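Local coordinates for protein CDP-4-keto-6-deoxy-D-glucose-3-dehydrase (Yersinia pseudotuberculosis, PDB 3BB8) that probably dehydrates CDP-4-keto-6-deoxy-D-glucose at C-3 with a cofactor derived from pyridoxal 5'-phosphate, a step in making the 3,6-dideoxyhexoses of lipopolysaccharide, at residues 66-74 / 300-310; 310-321 / 340-348. The protein carries 1 engineered substitution. All blocks are in the same frame, centred on the assembly; numbering follows the deposited sequence.

Contact 1: 66-74 / 300-310; sequences AFEKKLGEY and LAQLERIEEFV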
# COMPACT_ATOMS: atom_id res chain seq x y z
N ALA A 66 10.06 -5.14 -16.26
CA ALA A 66 10.59 -6.48 -16.49
C ALA A 66 9.83 -7.52 -15.66
O ALA A 66 9.46 -8.58 -16.16
CB ALA A 66 12.08 -6.52 -16.13
N PHE A 67 9.58 -7.19 -14.39
CA PHE A 67 8.86 -8.10 -13.51
C PHE A 67 7.45 -8.38 -13.98
O PHE A 67 7.05 -9.54 -14.08
CB PHE A 67 8.82 -7.56 -12.07
CG PHE A 67 8.07 -8.46 -11.11
CD1 PHE A 67 6.69 -8.33 -10.94
CD2 PHE A 67 8.73 -9.51 -10.46
CE1 PHE A 67 5.98 -9.23 -10.15
CE2 PHE A 67 8.02 -10.41 -9.67
CZ PHE A 67 6.64 -10.27 -9.51
N GLU A 68 6.69 -7.33 -14.27
CA GLU A 68 5.31 -7.52 -14.70
C GLU A 68 5.26 -8.33 -15.98
O GLU A 68 4.32 -9.10 -16.21
CB GLU A 68 4.60 -6.18 -14.90
CG GLU A 68 4.50 -5.34 -13.63
CD GLU A 68 3.77 -4.03 -13.84
OE1 GLU A 68 3.96 -3.39 -14.90
OE2 GLU A 68 3.01 -3.62 -12.93
N LYS A 69 6.29 -8.16 -16.80
CA LYS A 69 6.38 -8.87 -18.07
C LYS A 69 6.66 -10.35 -17.85
O LYS A 69 5.93 -11.21 -18.34
CB LYS A 69 7.48 -8.27 -18.94
CG LYS A 69 7.61 -8.91 -20.32
CD LYS A 69 8.86 -8.40 -21.03
CE LYS A 69 8.99 -8.97 -22.44
NZ LYS A 69 10.28 -8.57 -23.05
N LYS A 70 7.72 -10.65 -17.10
CA LYS A 70 8.07 -12.05 -16.87
C LYS A 70 7.00 -12.82 -16.10
O LYS A 70 6.82 -14.02 -16.32
CB LYS A 70 9.42 -12.17 -16.15
CG LYS A 70 10.03 -13.57 -16.28
CD LYS A 70 11.25 -13.78 -15.39
CE LYS A 70 12.45 -12.95 -15.82
NZ LYS A 70 13.61 -13.15 -14.91
N LEU A 71 6.29 -12.15 -15.19
CA LEU A 71 5.25 -12.83 -14.42
C LEU A 71 4.09 -13.13 -15.35
O LEU A 71 3.49 -14.20 -15.29
CB LEU A 71 4.76 -11.96 -13.24
CG LEU A 71 3.67 -12.61 -12.38
CD1 LEU A 71 4.21 -13.89 -11.74
CD2 LEU A 71 3.19 -11.63 -11.30
N GLY A 72 3.77 -12.17 -16.22
CA GLY A 72 2.69 -12.38 -17.16
C GLY A 72 2.99 -13.59 -18.04
O GLY A 72 2.09 -14.34 -18.42
N GLU A 73 4.27 -13.76 -18.36
CA GLU A 73 4.71 -14.89 -19.18
C GLU A 73 4.54 -16.18 -18.38
O GLU A 73 3.93 -17.14 -18.86
CB GLU A 73 6.17 -14.69 -19.62
CG GLU A 73 6.39 -13.37 -20.36
CD GLU A 73 7.84 -13.11 -20.74
OE1 GLU A 73 8.72 -13.21 -19.86
OE2 GLU A 73 8.08 -12.78 -21.92
N TYR A 74 5.07 -16.19 -17.16
CA TYR A 74 4.97 -17.37 -16.31
C TYR A 74 3.52 -17.77 -16.07
O TYR A 74 3.15 -18.93 -16.19
CB TYR A 74 5.65 -17.11 -14.97
CG TYR A 74 5.56 -18.26 -13.99
CD1 TYR A 74 4.41 -18.44 -13.20
CD2 TYR A 74 6.60 -19.16 -13.84
CE1 TYR A 74 4.32 -19.50 -12.30
CE2 TYR A 74 6.52 -20.23 -12.94
CZ TYR A 74 5.38 -20.39 -12.18
OH TYR A 74 5.31 -21.44 -11.28
N LEU A 300 12.08 -9.64 -9.44
CA LEU A 300 12.56 -10.10 -10.75
C LEU A 300 13.56 -11.24 -10.59
O LEU A 300 13.44 -12.27 -11.25
CB LEU A 300 13.20 -8.95 -11.53
CG LEU A 300 13.62 -9.28 -12.97
CD1 LEU A 300 12.43 -9.77 -13.78
CD2 LEU A 300 14.22 -8.05 -13.60
N ALA A 301 14.54 -11.06 -9.70
CA ALA A 301 15.53 -12.10 -9.44
C ALA A 301 14.81 -13.39 -9.02
O ALA A 301 15.06 -14.46 -9.58
CB ALA A 301 16.49 -11.66 -8.32
N GLN A 302 13.92 -13.26 -8.05
CA GLN A 302 13.14 -14.39 -7.54
C GLN A 302 12.44 -15.15 -8.67
O GLN A 302 12.33 -16.37 -8.62
CB GLN A 302 12.07 -13.89 -6.55
CG GLN A 302 12.58 -13.37 -5.21
CD GLN A 302 12.94 -14.48 -4.23
OE1 GLN A 302 14.04 -15.04 -4.28
NE2 GLN A 302 12.02 -14.81 -3.34
N LEU A 303 11.96 -14.43 -9.67
CA LEU A 303 11.26 -15.07 -10.79
C LEU A 303 12.08 -16.14 -11.50
O LEU A 303 11.53 -17.03 -12.14
CB LEU A 303 10.79 -14.02 -11.80
CG LEU A 303 9.43 -13.38 -11.52
CD1 LEU A 303 9.14 -12.32 -12.58
CD2 LEU A 303 8.35 -14.44 -11.52
N GLU A 304 13.40 -16.05 -11.41
CA GLU A 304 14.22 -17.05 -12.06
C GLU A 304 14.08 -18.39 -11.33
O GLU A 304 13.98 -19.45 -11.95
CB GLU A 304 15.69 -16.61 -12.06
CG GLU A 304 15.96 -15.30 -12.80
CD GLU A 304 17.42 -14.89 -12.76
OE1 GLU A 304 18.28 -15.69 -13.21
OE2 GLU A 304 17.72 -13.77 -12.29
N ARG A 305 14.03 -18.31 -10.00
CA ARG A 305 13.94 -19.49 -9.14
C ARG A 305 12.54 -20.06 -8.90
O ARG A 305 12.40 -21.06 -8.22
CB ARG A 305 14.60 -19.16 -7.80
CG ARG A 305 15.87 -18.34 -7.99
CD ARG A 305 16.43 -17.73 -6.72
NE ARG A 305 17.23 -18.67 -5.94
CZ ARG A 305 18.24 -18.32 -5.15
NH1 ARG A 305 18.59 -17.04 -5.04
NH2 ARG A 305 18.90 -19.24 -4.47
N ILE A 306 11.51 -19.43 -9.47
CA ILE A 306 10.15 -19.90 -9.24
C ILE A 306 9.88 -21.34 -9.67
O ILE A 306 9.23 -22.10 -8.94
CB ILE A 306 9.11 -18.97 -9.91
CG1 ILE A 306 7.69 -19.46 -9.61
CG2 ILE A 306 9.33 -18.93 -11.41
CD1 ILE A 306 7.34 -19.44 -8.14
N GLU A 307 10.37 -21.73 -10.85
CA GLU A 307 10.13 -23.10 -11.32
C GLU A 307 10.81 -24.10 -10.40
O GLU A 307 10.26 -25.16 -10.11
CB GLU A 307 10.63 -23.25 -12.76
CG GLU A 307 9.79 -22.47 -13.75
CD GLU A 307 10.22 -22.68 -15.19
OE1 GLU A 307 11.35 -22.26 -15.55
OE2 GLU A 307 9.43 -23.26 -15.97
N GLU A 308 12.00 -23.75 -9.93
CA GLU A 308 12.75 -24.58 -9.01
C GLU A 308 11.91 -24.73 -7.73
O GLU A 308 11.60 -25.84 -7.28
CB GLU A 308 14.08 -23.90 -8.68
CG GLU A 308 14.97 -24.68 -7.73
CD GLU A 308 15.77 -23.76 -6.82
OE1 GLU A 308 16.30 -22.74 -7.31
OE2 GLU A 308 15.87 -24.07 -5.61
N PHE A 309 11.53 -23.58 -7.17
CA PHE A 309 10.73 -23.53 -5.95
C PHE A 309 9.46 -24.37 -6.02
O PHE A 309 9.20 -25.16 -5.12
CB PHE A 309 10.35 -22.08 -5.63
CG PHE A 309 11.51 -21.24 -5.17
CD1 PHE A 309 12.69 -21.82 -4.73
CD2 PHE A 309 11.39 -19.85 -5.14
CE1 PHE A 309 13.74 -21.03 -4.25
CE2 PHE A 309 12.43 -19.06 -4.67
CZ PHE A 309 13.61 -19.65 -4.22
N VAL A 310 8.69 -24.20 -7.09
CA VAL A 310 7.45 -24.96 -7.25
C VAL A 310 7.70 -26.46 -7.26
O VAL A 310 6.96 -27.23 -6.65
CB VAL A 310 6.73 -24.56 -8.56
CG1 VAL A 310 5.46 -25.38 -8.73
CG2 VAL A 310 6.41 -23.08 -8.54
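L303, Y74 and L300 bear most of this helix-helix packing, in which helix 62-75 lies against the long helix 293-323 of the aspartate aminotransferase fold. The two short segments run nearly parallel, at 16°, with their axes 9.7 Å apart, and no hydrogen bond joins them. L303 sits at the middle of the contact. Its CD1 meets CD2 of the F67 ring at 3.5 Å and also touches K70 CB, while CD2 turns to L71 CD1; the leucine crosses F67 and L71 at about a right angle. The same phenyl ring receives the backbone N of L300 at its edge. Outside the pair, it meets the ring of F216 and touches T82 of strand 79-83, which ties the helix pair to the large sheet. L300 spreads its two methyls, CD2 against A66 CB at 3.6 Å and CD1 against the end of K70. The lysine chain bends at chi3 (-68°), which carries its CE and NZ over L300; NZ stays 4.9 Å from E304 OE2, so any attraction between these opposite charges would act without direct contact. Further along, Y74 and I306 reach toward each other from the two helices and meet obliquely, Y74 CE2 lying 3.5 Å from I306 CG2. E307 CG sits at the ring's edge, and Y74 OH reaches V310 CG2 at 3.4 Å.

Contact 2: 310-321 / 340-348; sequences VEKRKANFKYLK and SDPSWFGFP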
# COMPACT_ATOMS: atom_id res chain seq x y z
N VAL A 310 8.69 -24.20 -7.09
CA VAL A 310 7.45 -24.96 -7.25
C VAL A 310 7.70 -26.46 -7.26
O VAL A 310 6.96 -27.23 -6.65
CB VAL A 310 6.73 -24.56 -8.56
CG1 VAL A 310 5.46 -25.38 -8.73
CG2 VAL A 310 6.41 -23.08 -8.54
N GLU A 311 8.75 -26.87 -7.97
CA GLU A 311 9.13 -28.27 -8.07
C GLU A 311 9.55 -28.80 -6.70
O GLU A 311 9.17 -29.89 -6.29
CB GLU A 311 10.27 -28.43 -9.07
CG GLU A 311 10.98 -29.78 -9.06
CD GLU A 311 12.12 -29.86 -10.08
OE1 GLU A 311 12.99 -28.96 -10.08
OE2 GLU A 311 12.14 -30.83 -10.87
N LYS A 312 10.34 -28.00 -5.98
CA LYS A 312 10.82 -28.36 -4.66
C LYS A 312 9.69 -28.49 -3.63
O LYS A 312 9.69 -29.40 -2.81
CB LYS A 312 11.84 -27.32 -4.18
CG LYS A 312 12.47 -27.62 -2.83
CD LYS A 312 13.19 -28.96 -2.84
CE LYS A 312 13.85 -29.24 -1.49
NZ LYS A 312 14.44 -30.61 -1.41
N ARG A 313 8.72 -27.58 -3.69
CA ARG A 313 7.60 -27.63 -2.76
C ARG A 313 6.80 -28.91 -2.98
O ARG A 313 6.35 -29.54 -2.02
CB ARG A 313 6.70 -26.40 -2.92
CG ARG A 313 7.33 -25.12 -2.37
CD ARG A 313 6.59 -23.87 -2.82
NE ARG A 313 7.08 -22.70 -2.10
CZ ARG A 313 6.72 -22.38 -0.86
NH1 ARG A 313 5.83 -23.12 -0.20
NH2 ARG A 313 7.26 -21.32 -0.27
N LYS A 314 6.61 -29.29 -4.24
CA LYS A 314 5.87 -30.50 -4.53
C LYS A 314 6.63 -31.72 -4.00
O LYS A 314 6.03 -32.66 -3.47
CB LYS A 314 5.66 -30.65 -6.04
CG LYS A 314 4.75 -29.60 -6.64
CD LYS A 314 4.58 -29.83 -8.13
CE LYS A 314 3.66 -28.81 -8.75
NZ LYS A 314 3.62 -28.93 -10.23
N ALA A 315 7.95 -31.68 -4.14
CA ALA A 315 8.82 -32.76 -3.69
C ALA A 315 8.71 -32.94 -2.18
O ALA A 315 8.37 -34.02 -1.69
CB ALA A 315 10.27 -32.46 -4.07
N ASN A 316 9.00 -31.88 -1.44
CA ASN A 316 8.93 -31.91 0.01
C ASN A 316 7.57 -32.38 0.50
O ASN A 316 7.47 -33.06 1.52
CB ASN A 316 9.25 -30.53 0.58
CG ASN A 316 10.71 -30.16 0.44
OD1 ASN A 316 11.14 -29.09 0.88
ND2 ASN A 316 11.49 -31.05 -0.16
N PHE A 317 6.51 -32.01 -0.22
CA PHE A 317 5.17 -32.42 0.16
C PHE A 317 5.01 -33.94 0.06
O PHE A 317 4.55 -34.59 1.01
CB PHE A 317 4.13 -31.77 -0.74
CG PHE A 317 2.72 -32.22 -0.47
CD1 PHE A 317 1.93 -31.55 0.47
CD2 PHE A 317 2.17 -33.30 -1.15
CE1 PHE A 317 0.63 -31.96 0.72
CE2 PHE A 317 0.86 -33.71 -0.90
CZ PHE A 317 0.09 -33.04 0.03
N LYS A 318 5.37 -34.49 -1.09
CA LYS A 318 5.26 -35.92 -1.34
C LYS A 318 6.08 -36.69 -0.31
O LYS A 318 5.59 -37.64 0.30
CB LYS A 318 5.74 -36.25 -2.75
CG LYS A 318 5.38 -37.64 -3.23
CD LYS A 318 5.70 -37.79 -4.71
CE LYS A 318 5.10 -39.06 -5.29
NZ LYS A 318 5.31 -39.14 -6.77
N TYR A 319 7.32 -36.26 -0.12
CA TYR A 319 8.22 -36.89 0.83
C TYR A 319 7.61 -36.89 2.23
O TYR A 319 7.28 -37.94 2.78
CB TYR A 319 9.55 -36.14 0.83
CG TYR A 319 10.64 -36.77 1.67
CD1 TYR A 319 11.22 -37.98 1.28
CD2 TYR A 319 11.09 -36.16 2.83
CE1 TYR A 319 12.25 -38.56 2.04
CE2 TYR A 319 12.11 -36.73 3.60
CZ TYR A 319 12.68 -37.93 3.19
OH TYR A 319 13.70 -38.49 3.94
N LEU A 320 7.45 -35.69 2.79
CA LEU A 320 6.88 -35.53 4.13
C LEU A 320 5.61 -36.32 4.36
O LEU A 320 5.47 -36.99 5.39
CB LEU A 320 6.62 -34.05 4.40
CG LEU A 320 6.17 -33.68 5.82
CD1 LEU A 320 7.24 -34.13 6.83
CD2 LEU A 320 5.95 -32.18 5.90
N LYS A 321 4.67 -36.26 3.42
CA LYS A 321 3.40 -36.97 3.57
C LYS A 321 3.59 -38.49 3.58
O LYS A 321 2.89 -39.21 4.29
CB LYS A 321 2.42 -36.60 2.46
CG LYS A 321 1.07 -37.27 2.63
CD LYS A 321 0.16 -37.08 1.44
CE LYS A 321 -1.15 -37.83 1.64
NZ LYS A 321 -2.01 -37.77 0.44
N SER A 340 -5.76 -31.69 -9.98
CA SER A 340 -5.00 -30.47 -9.75
C SER A 340 -3.57 -30.81 -9.37
O SER A 340 -3.31 -31.88 -8.84
CB SER A 340 -5.64 -29.64 -8.64
OG SER A 340 -5.31 -30.15 -7.36
N ASP A 341 -2.65 -29.90 -9.65
CA ASP A 341 -1.25 -30.10 -9.31
C ASP A 341 -0.86 -28.93 -8.41
O ASP A 341 -0.19 -27.99 -8.83
CB ASP A 341 -0.40 -30.13 -10.60
CG ASP A 341 1.03 -30.59 -10.35
OD1 ASP A 341 1.35 -30.99 -9.21
OD2 ASP A 341 1.83 -30.56 -11.32
N PRO A 342 -1.29 -29.01 -7.15
CA PRO A 342 -1.11 -27.89 -6.21
C PRO A 342 0.36 -27.59 -5.96
O PRO A 342 1.12 -28.49 -5.59
CB PRO A 342 -1.76 -28.42 -4.93
CG PRO A 342 -1.62 -29.90 -5.02
CD PRO A 342 -1.75 -30.23 -6.48
N SER A 343 0.76 -26.34 -6.17
CA SER A 343 2.04 -25.85 -5.67
C SER A 343 1.97 -25.51 -4.19
O SER A 343 1.74 -24.36 -3.81
CB SER A 343 2.49 -24.62 -6.47
OG SER A 343 3.74 -24.15 -6.01
N TRP A 344 2.16 -26.52 -3.34
CA TRP A 344 1.98 -26.36 -1.91
C TRP A 344 2.71 -25.19 -1.27
O TRP A 344 3.89 -24.95 -1.52
CB TRP A 344 2.35 -27.66 -1.17
CG TRP A 344 1.48 -28.81 -1.57
CD1 TRP A 344 1.77 -29.77 -2.50
CD2 TRP A 344 0.13 -29.05 -1.16
NE1 TRP A 344 0.68 -30.60 -2.68
CE2 TRP A 344 -0.34 -30.18 -1.88
CE3 TRP A 344 -0.73 -28.42 -0.25
CZ2 TRP A 344 -1.63 -30.69 -1.71
CZ3 TRP A 344 -2.03 -28.93 -0.09
CH2 TRP A 344 -2.46 -30.05 -0.82
N PHE A 345 1.95 -24.45 -0.46
CA PHE A 345 2.44 -23.29 0.27
C PHE A 345 2.93 -23.78 1.62
O PHE A 345 3.95 -23.34 2.14
CB PHE A 345 1.29 -22.28 0.45
CG PHE A 345 1.64 -21.10 1.33
CD1 PHE A 345 1.41 -21.14 2.70
CD2 PHE A 345 2.19 -19.95 0.78
CE1 PHE A 345 1.72 -20.05 3.51
CE2 PHE A 345 2.50 -18.85 1.58
CZ PHE A 345 2.26 -18.90 2.95
N GLY A 346 2.16 -24.71 2.18
CA GLY A 346 2.48 -25.30 3.47
C GLY A 346 1.88 -26.69 3.53
O GLY A 346 1.19 -27.11 2.59
N PHE A 347 2.12 -27.40 4.63
CA PHE A 347 1.61 -28.76 4.81
C PHE A 347 0.53 -28.78 5.91
O PHE A 347 0.85 -28.79 7.09
CB PHE A 347 2.77 -29.67 5.22
CG PHE A 347 2.47 -31.14 5.10
CD1 PHE A 347 2.53 -31.78 3.87
CD2 PHE A 347 2.15 -31.89 6.23
CE1 PHE A 347 2.29 -33.15 3.75
CE2 PHE A 347 1.90 -33.25 6.14
CZ PHE A 347 1.97 -33.89 4.90
N PRO A 348 -0.75 -28.77 5.52
CA PRO A 348 -1.87 -28.77 6.48
C PRO A 348 -2.20 -30.14 7.10
O PRO A 348 -2.36 -31.14 6.39
CB PRO A 348 -3.03 -28.23 5.65
CG PRO A 348 -2.76 -28.85 4.30
CD PRO A 348 -1.26 -28.65 4.14
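An aromatic cluster of F317, W344 and F347 joins helix 293-323 to the loop between strands 340-341 and 347-351, beside the cofactor pocket of this aspartate aminotransferase fold. F317 and the five-membered ring of W344 form a face-to-face stack, with centroids 3.5 Å apart and planes only 1° from parallel. W344 NE1 lies over the centre of the phenyl ring, and P342 CB packs on the opposite face of the indole, so the tryptophan is sandwiched. F317 reaches it by holding CG anti to the backbone N (chi1 176°). F347 is inclined to F317 by 57°, and the pair touches through their CD1 atoms. Over one face of F347 stands L320 CD2, a CH-pi contact 3.9 Å from the centroid, while K321 CB comes to the ring edge in its plane.

Backbone carbonyls of the loop are gripped by R313, whose extended chain runs past W344 O. Its NH1 donates to two acceptors: W344 O at 3.0 Å, reached in the carbonyl plane on a lone pair, and F345 O at the same length, approached from above the carbonyl plane by a more bent bond. These bonds tie the loop to the helix and probably help to place F345, whose CB points away from the helix and whose side chain touches D194 of the pyridoxal phosphate site, about 5 Å from the bound cofactor at nearest atoms. At the other end of the loop S343, at the centre of an inverse gamma turn, sets its OG against V310 CG1; this hydroxyl also makes a weak hydrogen bond with L196 O. Beyond it K314, extended past CG, closes a salt bridge in which NZ meets D341 OD2 from above the carboxylate plane at 2.7 Å.

Helix 293-323 serves both contacts in succession, with V310 common to the two: its 300-310 part meets another helix, its 310-321 part a loop flanked by short strands. Contact 1 is partly buried and made without hydrogen bonds, its interior of leucine, isoleucine and aromatic carbon giving way to lysine and glutamate at the margin. Contact 2 is more deeply buried and chemically more varied, adding ring stacking, arginine hydrogen bonds to two backbone carbonyls and a salt bridge to its apolar packing. The centres of contact 1 and contact 2 are about 19 Å apart. Contact 2 approaches the cofactor more closely, through F345, whereas in contact 1 the F67 side chain is about 12 Å from it.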